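Local coordinates for protein aldose-aldose oxidoreductase (Caulobacter crescentus, PDB 5A04) that probably catalyses NADP(H)-dependent oxidation of one aldose coupled to reduction of another, with the dinucleotide held by a Rossmann-type domain, at residues G130-F135 / S294-H299. Numbering follows the deposited sequence.
With NDP (NADPH dihydro-nicotinamide-adenine-dinucleotide phosphate), chain G.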
ATOM      1  N   GLY A 130      -0.730 -15.049 -20.551  1.00 16.00           N
ATOM      2  CA  GLY A 130      -1.347 -15.828 -19.488  1.00 16.57           C
ATOM      3  C   GLY A 130      -1.704 -15.046 -18.237  1.00 16.00           C
ATOM      4  O   GLY A 130      -1.236 -15.372 -17.143  1.00 17.47           O
ATOM      5  N   TYR A 131      -2.546 -14.028 -18.383  1.00 14.48           N
ATOM      6  CA  TYR A 131      -3.039 -13.293 -17.217  1.00 14.27           C
ATOM      7  C   TYR A 131      -4.298 -13.965 -16.658  1.00 14.48           C
ATOM      8  O   TYR A 131      -5.417 -13.472 -16.820  1.00 14.23           O
ATOM      9  CB  TYR A 131      -3.314 -11.828 -17.578  1.00 13.55           C
ATOM     10  CG  TYR A 131      -2.059 -11.005 -17.890  1.00 13.78           C
ATOM     11  CD1 TYR A 131      -1.077 -10.794 -16.923  1.00 16.23           C
ATOM     12  CD2 TYR A 131      -1.882 -10.418 -19.138  1.00 16.68           C
ATOM     13  CE1 TYR A 131       0.067 -10.026 -17.204  1.00 17.54           C
ATOM     14  CE2 TYR A 131      -0.744  -9.641 -19.419  1.00 15.10           C
ATOM     15  CZ  TYR A 131       0.211  -9.455 -18.445  1.00 16.22           C
ATOM     16  OH  TYR A 131       1.319  -8.690 -18.713  1.00 15.39           O
ATOM     17  N   ARG A 132      -4.085 -15.088 -15.984  1.00 13.92           N
ATOM     18  CA  ARG A 132      -5.181 -15.939 -15.509  1.00 15.80           C
ATOM     19  C   ARG A 132      -6.136 -15.222 -14.559  1.00 15.30           C
ATOM     20  O   ARG A 132      -7.301 -15.609 -14.441  1.00 15.02           O
ATOM     21  CB  ARG A 132      -4.612 -17.181 -14.823  1.00 16.92           C
ATOM     22  CG  ARG A 132      -3.568 -16.882 -13.764  1.00 16.96           C
ATOM     23  CD  ARG A 132      -3.187 -18.124 -12.959  1.00 16.94           C
ATOM     24  NE  ARG A 132      -2.063 -17.797 -12.089  1.00 18.16           N
ATOM     25  CZ  ARG A 132      -2.175 -17.206 -10.904  1.00 18.36           C
ATOM     26  NH1 ARG A 132      -3.379 -16.918 -10.396  1.00 16.63           N
ATOM     27  NH2 ARG A 132      -1.078 -16.914 -10.214  1.00 18.57           N
ATOM     28  N   SER A 133      -5.654 -14.185 -13.872  1.00 15.54           N
ATOM     29  CA  SER A 133      -6.501 -13.497 -12.892  1.00 13.25           C
ATOM     30  C   SER A 133      -7.739 -12.874 -13.531  1.00 13.30           C
ATOM     31  O   SER A 133      -8.734 -12.653 -12.855  1.00 15.82           O
ATOM     32  CB  SER A 133      -5.704 -12.424 -12.137  1.00 15.46           C
ATOM     33  OG  SER A 133      -4.661 -13.029 -11.382  1.00 16.90           O
ATOM     34  N   ARG A 134      -7.684 -12.594 -14.832  1.00 13.27           N
ATOM     35  CA  ARG A 134      -8.833 -12.021 -15.527  1.00 13.73           C
ATOM     36  C   ARG A 134      -9.964 -13.037 -15.678  1.00 16.22           C
ATOM     37  O   ARG A 134     -11.049 -12.685 -16.120  1.00 17.00           O
ATOM     38  CB  ARG A 134      -8.429 -11.490 -16.902  1.00 14.56           C
ATOM     39  CG  ARG A 134      -7.397 -10.336 -16.846  1.00 16.06           C
ATOM     40  CD  ARG A 134      -8.006  -9.041 -16.278  1.00 17.34           C
ATOM     41  NE  ARG A 134      -9.138  -8.577 -17.079  1.00 17.57           N
ATOM     42  CZ  ARG A 134      -9.016  -7.808 -18.156  1.00 20.16           C
ATOM     43  NH1 ARG A 134      -7.811  -7.407 -18.557  1.00 20.05           N
ATOM     44  NH2 ARG A 134     -10.097  -7.429 -18.832  1.00 22.18           N
ATOM     45  N   PHE A 135      -9.699 -14.289 -15.308  1.00 16.82           N
ATOM     46  CA  PHE A 135     -10.682 -15.367 -15.397  1.00 14.25           C
ATOM     47  C   PHE A 135     -11.053 -15.915 -14.029  1.00 16.43           C
ATOM     48  O   PHE A 135     -11.751 -16.923 -13.923  1.00 18.17           O
ATOM     49  CB  PHE A 135     -10.139 -16.489 -16.292  1.00 14.01           C
ATOM     50  CG  PHE A 135      -9.753 -15.991 -17.645  1.00 15.33           C
ATOM     51  CD1 PHE A 135     -10.720 -15.809 -18.615  1.00 17.68           C
ATOM     52  CD2 PHE A 135      -8.440 -15.614 -17.921  1.00 14.50           C
ATOM     53  CE1 PHE A 135     -10.384 -15.299 -19.868  1.00 18.50           C
ATOM     54  CE2 PHE A 135      -8.097 -15.095 -19.167  1.00 15.23           C
ATOM     55  CZ  PHE A 135      -9.069 -14.931 -20.138  1.00 16.83           C
ATOM     56  N   SER A 294      -8.376 -23.485 -16.449  1.00 13.98           N
ATOM     57  CA  SER A 294      -9.166 -24.037 -17.544  1.00 14.47           C
ATOM     58  C   SER A 294      -9.880 -22.940 -18.318  1.00 15.02           C
ATOM     59  O   SER A 294     -10.013 -23.016 -19.542  1.00 16.51           O
ATOM     60  CB  SER A 294     -10.195 -25.035 -16.999  1.00 13.87           C
ATOM     61  OG  SER A 294      -9.536 -26.012 -16.208  1.00 16.01           O
ATOM     62  N   ALA A 295     -10.363 -21.932 -17.599  1.00 13.41           N
ATOM     63  CA  ALA A 295     -10.999 -20.787 -18.251  1.00 13.96           C
ATOM     64  C   ALA A 295     -10.021 -20.025 -19.157  1.00 14.35           C
ATOM     65  O   ALA A 295     -10.389 -19.559 -20.238  1.00 16.03           O
ATOM     66  CB  ALA A 295     -11.583 -19.849 -17.206  1.00 15.51           C
ATOM     67  N   GLN A 296      -8.788 -19.878 -18.700  1.00 14.55           N
ATOM     68  CA  GLN A 296      -7.777 -19.172 -19.494  1.00 13.06           C
ATOM     69  C   GLN A 296      -7.505 -19.953 -20.783  1.00 14.79           C
ATOM     70  O   GLN A 296      -7.493 -19.385 -21.879  1.00 15.03           O
ATOM     71  CB  GLN A 296      -6.485 -18.986 -18.682  1.00 14.08           C
ATOM     72  CG  GLN A 296      -5.360 -18.312 -19.481  1.00 15.55           C
ATOM     73  CD  GLN A 296      -4.013 -18.467 -18.810  1.00 20.74           C
ATOM     74  OE1 GLN A 296      -3.719 -17.784 -17.839  1.00 23.33           O
ATOM     75  NE2 GLN A 296      -3.182 -19.361 -19.334  1.00 20.37           N
ATOM     76  N   LEU A 297      -7.335 -21.267 -20.644  1.00 13.83           N
ATOM     77  CA  LEU A 297      -7.068 -22.136 -21.791  1.00 15.61           C
ATOM     78  C   LEU A 297      -8.222 -22.080 -22.784  1.00 17.47           C
ATOM     79  O   LEU A 297      -8.007 -21.923 -23.992  1.00 15.88           O
ATOM     80  CB  LEU A 297      -6.820 -23.583 -21.330  1.00 15.21           C
ATOM     81  CG  LEU A 297      -5.567 -23.832 -20.483  1.00 13.77           C
ATOM     82  CD1 LEU A 297      -5.610 -25.185 -19.786  1.00 15.52           C
ATOM     83  CD2 LEU A 297      -4.316 -23.733 -21.345  1.00 14.06           C
ATOM     84  N   ASP A 298      -9.447 -22.200 -22.279  1.00 16.00           N
ATOM     85  CA  ASP A 298     -10.611 -22.190 -23.153  1.00 15.93           C
ATOM     86  C   ASP A 298     -10.836 -20.834 -23.808  1.00 20.46           C
ATOM     87  O   ASP A 298     -11.378 -20.772 -24.906  1.00 18.76           O
ATOM     88  CB  ASP A 298     -11.873 -22.603 -22.391  1.00 18.43           C
ATOM     89  CG  ASP A 298     -12.083 -24.120 -22.366  1.00 19.07           C
ATOM     90  OD1 ASP A 298     -11.403 -24.870 -23.109  1.00 17.72           O
ATOM     91  OD2 ASP A 298     -12.952 -24.566 -21.590  1.00 18.46           O
ATOM     92  N   HIS A 299     -10.417 -19.751 -23.156  1.00 18.44           N
ATOM     93  CA  HIS A 299     -10.626 -18.432 -23.747  1.00 17.43           C
ATOM     94  C   HIS A 299      -9.926 -18.319 -25.098  1.00 16.43           C
ATOM     95  O   HIS A 299     -10.520 -17.850 -26.063  1.00 17.58           O
ATOM     96  CB  HIS A 299     -10.134 -17.310 -22.823  1.00 16.37           C
ATOM     97  CG  HIS A 299     -10.417 -15.935 -23.349  1.00 17.41           C
ATOM     98  ND1 HIS A 299     -11.696 -15.435 -23.473  1.00 20.74           N
ATOM     99  CD2 HIS A 299      -9.585 -14.954 -23.779  1.00 17.40           C
ATOM    100  CE1 HIS A 299     -11.640 -14.203 -23.952  1.00 20.79           C
ATOM    101  NE2 HIS A 299     -10.372 -13.890 -24.152  1.00 19.68           N
TER
HETATM  102  PA  NDP G1340      10.502 -23.702 -14.101  1.00 21.44           P
HETATM  103  O1A NDP G1340      11.947 -23.387 -13.928  1.00 21.20           O
HETATM  104  O2A NDP G1340       9.796 -24.484 -13.029  1.00 21.43           O
HETATM  105  O5B NDP G1340      10.252 -24.476 -15.531  1.00 21.73           O
HETATM  106  C5B NDP G1340      10.906 -23.775 -16.550  1.00 20.16           C
HETATM  107  C4B NDP G1340      11.036 -24.781 -17.704  1.00 20.80           C
HETATM  108  O4B NDP G1340      11.408 -24.120 -18.915  1.00 18.77           O
HETATM  109  C3B NDP G1340      12.152 -25.801 -17.382  1.00 23.24           C
HETATM  110  O3B NDP G1340      11.665 -26.869 -16.632  1.00 22.31           O
HETATM  111  C2B NDP G1340      12.473 -26.320 -18.790  1.00 21.43           C
HETATM  112  O2B NDP G1340      11.603 -27.197 -19.212  1.00 19.59           O
HETATM  113  C1B NDP G1340      12.216 -25.013 -19.655  1.00 21.05           C
HETATM  114  N9A NDP G1340      13.462 -24.349 -20.047  1.00 22.62           N
HETATM  115  C8A NDP G1340      13.914 -24.119 -21.343  1.00 24.57           C
HETATM  116  N7A NDP G1340      15.114 -23.507 -21.381  1.00 21.93           N
HETATM  117  C5A NDP G1340      15.458 -23.332 -20.038  1.00 24.23           C
HETATM  118  C6A NDP G1340      16.581 -22.752 -19.419  1.00 28.72           C
HETATM  119  N6A NDP G1340      17.600 -22.226 -20.183  1.00 29.32           N
HETATM  120  N1A NDP G1340      16.697 -22.693 -18.057  1.00 25.66           N
HETATM  121  C2A NDP G1340      15.633 -23.241 -17.359  1.00 26.28           C
HETATM  122  N3A NDP G1340      14.508 -23.812 -17.804  1.00 23.75           N
HETATM  123  C4A NDP G1340      14.441 -23.854 -19.180  1.00 23.86           C
HETATM  124  O3  NDP G1340       9.864 -22.175 -14.228  1.00 21.64           O
HETATM  125  PN  NDP G1340       8.268 -22.028 -13.940  1.00 20.12           P
HETATM  126  O1N NDP G1340       7.448 -23.021 -14.658  1.00 19.57           O
HETATM  127  O2N NDP G1340       7.967 -21.516 -12.549  1.00 20.25           O
HETATM  128  O5D NDP G1340       7.992 -20.535 -14.827  1.00 19.23           O
HETATM  129  C5D NDP G1340       8.113 -20.686 -16.215  1.00 18.75           C
HETATM  130  C4D NDP G1340       7.317 -19.523 -16.868  1.00 17.80           C
HETATM  131  O4D NDP G1340       5.952 -19.551 -16.349  1.00 19.99           O
HETATM  132  C3D NDP G1340       7.897 -18.117 -16.459  1.00 19.77           C
HETATM  133  O3D NDP G1340       7.738 -17.191 -17.550  1.00 18.16           O
HETATM  134  C2D NDP G1340       7.001 -17.686 -15.307  1.00 19.90           C
HETATM  135  O2D NDP G1340       6.854 -16.278 -15.239  1.00 20.77           O
HETATM  136  C1D NDP G1340       5.635 -18.310 -15.761  1.00 17.32           C
HETATM  137  N1N NDP G1340       4.802 -18.611 -14.594  1.00 17.33           N
HETATM  138  C2N NDP G1340       3.499 -18.143 -14.534  1.00 20.25           C
HETATM  139  C3N NDP G1340       2.728 -18.455 -13.451  1.00 19.08           C
HETATM  140  C7N NDP G1340       1.354 -17.960 -13.381  1.00 20.95           C
HETATM  141  O7N NDP G1340       0.664 -18.070 -12.351  1.00 21.88           O
HETATM  142  N7N NDP G1340       0.796 -17.354 -14.503  1.00 18.07           N
HETATM  143  C4N NDP G1340       3.232 -19.283 -12.320  1.00 21.40           C
HETATM  144  C5N NDP G1340       4.636 -19.694 -12.460  1.00 19.66           C
HETATM  145  C6N NDP G1340       5.349 -19.375 -13.539  1.00 19.24           C
HETATM  146  P2B NDP G1340      12.192 -28.556 -20.094  1.00 21.07           P
HETATM  147  O1X NDP G1340      12.993 -27.859 -21.169  1.00 21.29           O
HETATM  148  O2X NDP G1340      12.971 -29.231 -19.007  1.00 20.67           O
HETATM  149  O3X NDP G1340      10.899 -29.235 -20.541  1.00 20.60           O
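Phe135 lies against the flank of helix 292-306. Its CB meets Ala295 CB at 3.8 Å; with CG anti to the carbonyl carbon, the ring runs on along the helix. CG passes Gln296 N, CD1 passes Ala295 O, and CD2 touches CA and CB of Gln296. Gln296 CA stands over the ring face, 4.1 Å from its centroid and 17° off the normal, a CH-pi contact. At the far end CE1 and CZ reach His299, CE1 coming over the imidazole face to 3.5 Å from CG; the planes are inclined at 50°. With an alanine in place of Phe135, the His299 face and Gln296 CA would probably lose their aromatic partner, with a gap opening beside the helix. Gln296 crosses Phe135 at about a right angle, CG anti to the backbone N, and lays its amide beside the Gly130-Arg132 backbone, where OE1 comes within 3.2 Å of Arg132 CB; its NE2 is hydrogen-bonded to Tyr78 OH. Arg132 carries its guanidinium away from 294-299 to the cofactor: NE (2.8 Å, 156°) and NH2 (3.0 Å) both donate to O7N of NADPH, a two-pronged grip on one oxygen that would limit carboxamide rotation, while NH1 bonds Thr265 O and, at the start of the same helix, Gln292 OE1. Arg132 also touches the bound glucose, so this side chain borders both cofactor and sugar. The loop of 130-135 leaves strand 127-129, at the edge of the parallel Rossmann sheet, and leads into helix 137-147; Met128 of that strand touches Phe135, Gln296 and His299, completing the seam with helix 292-306.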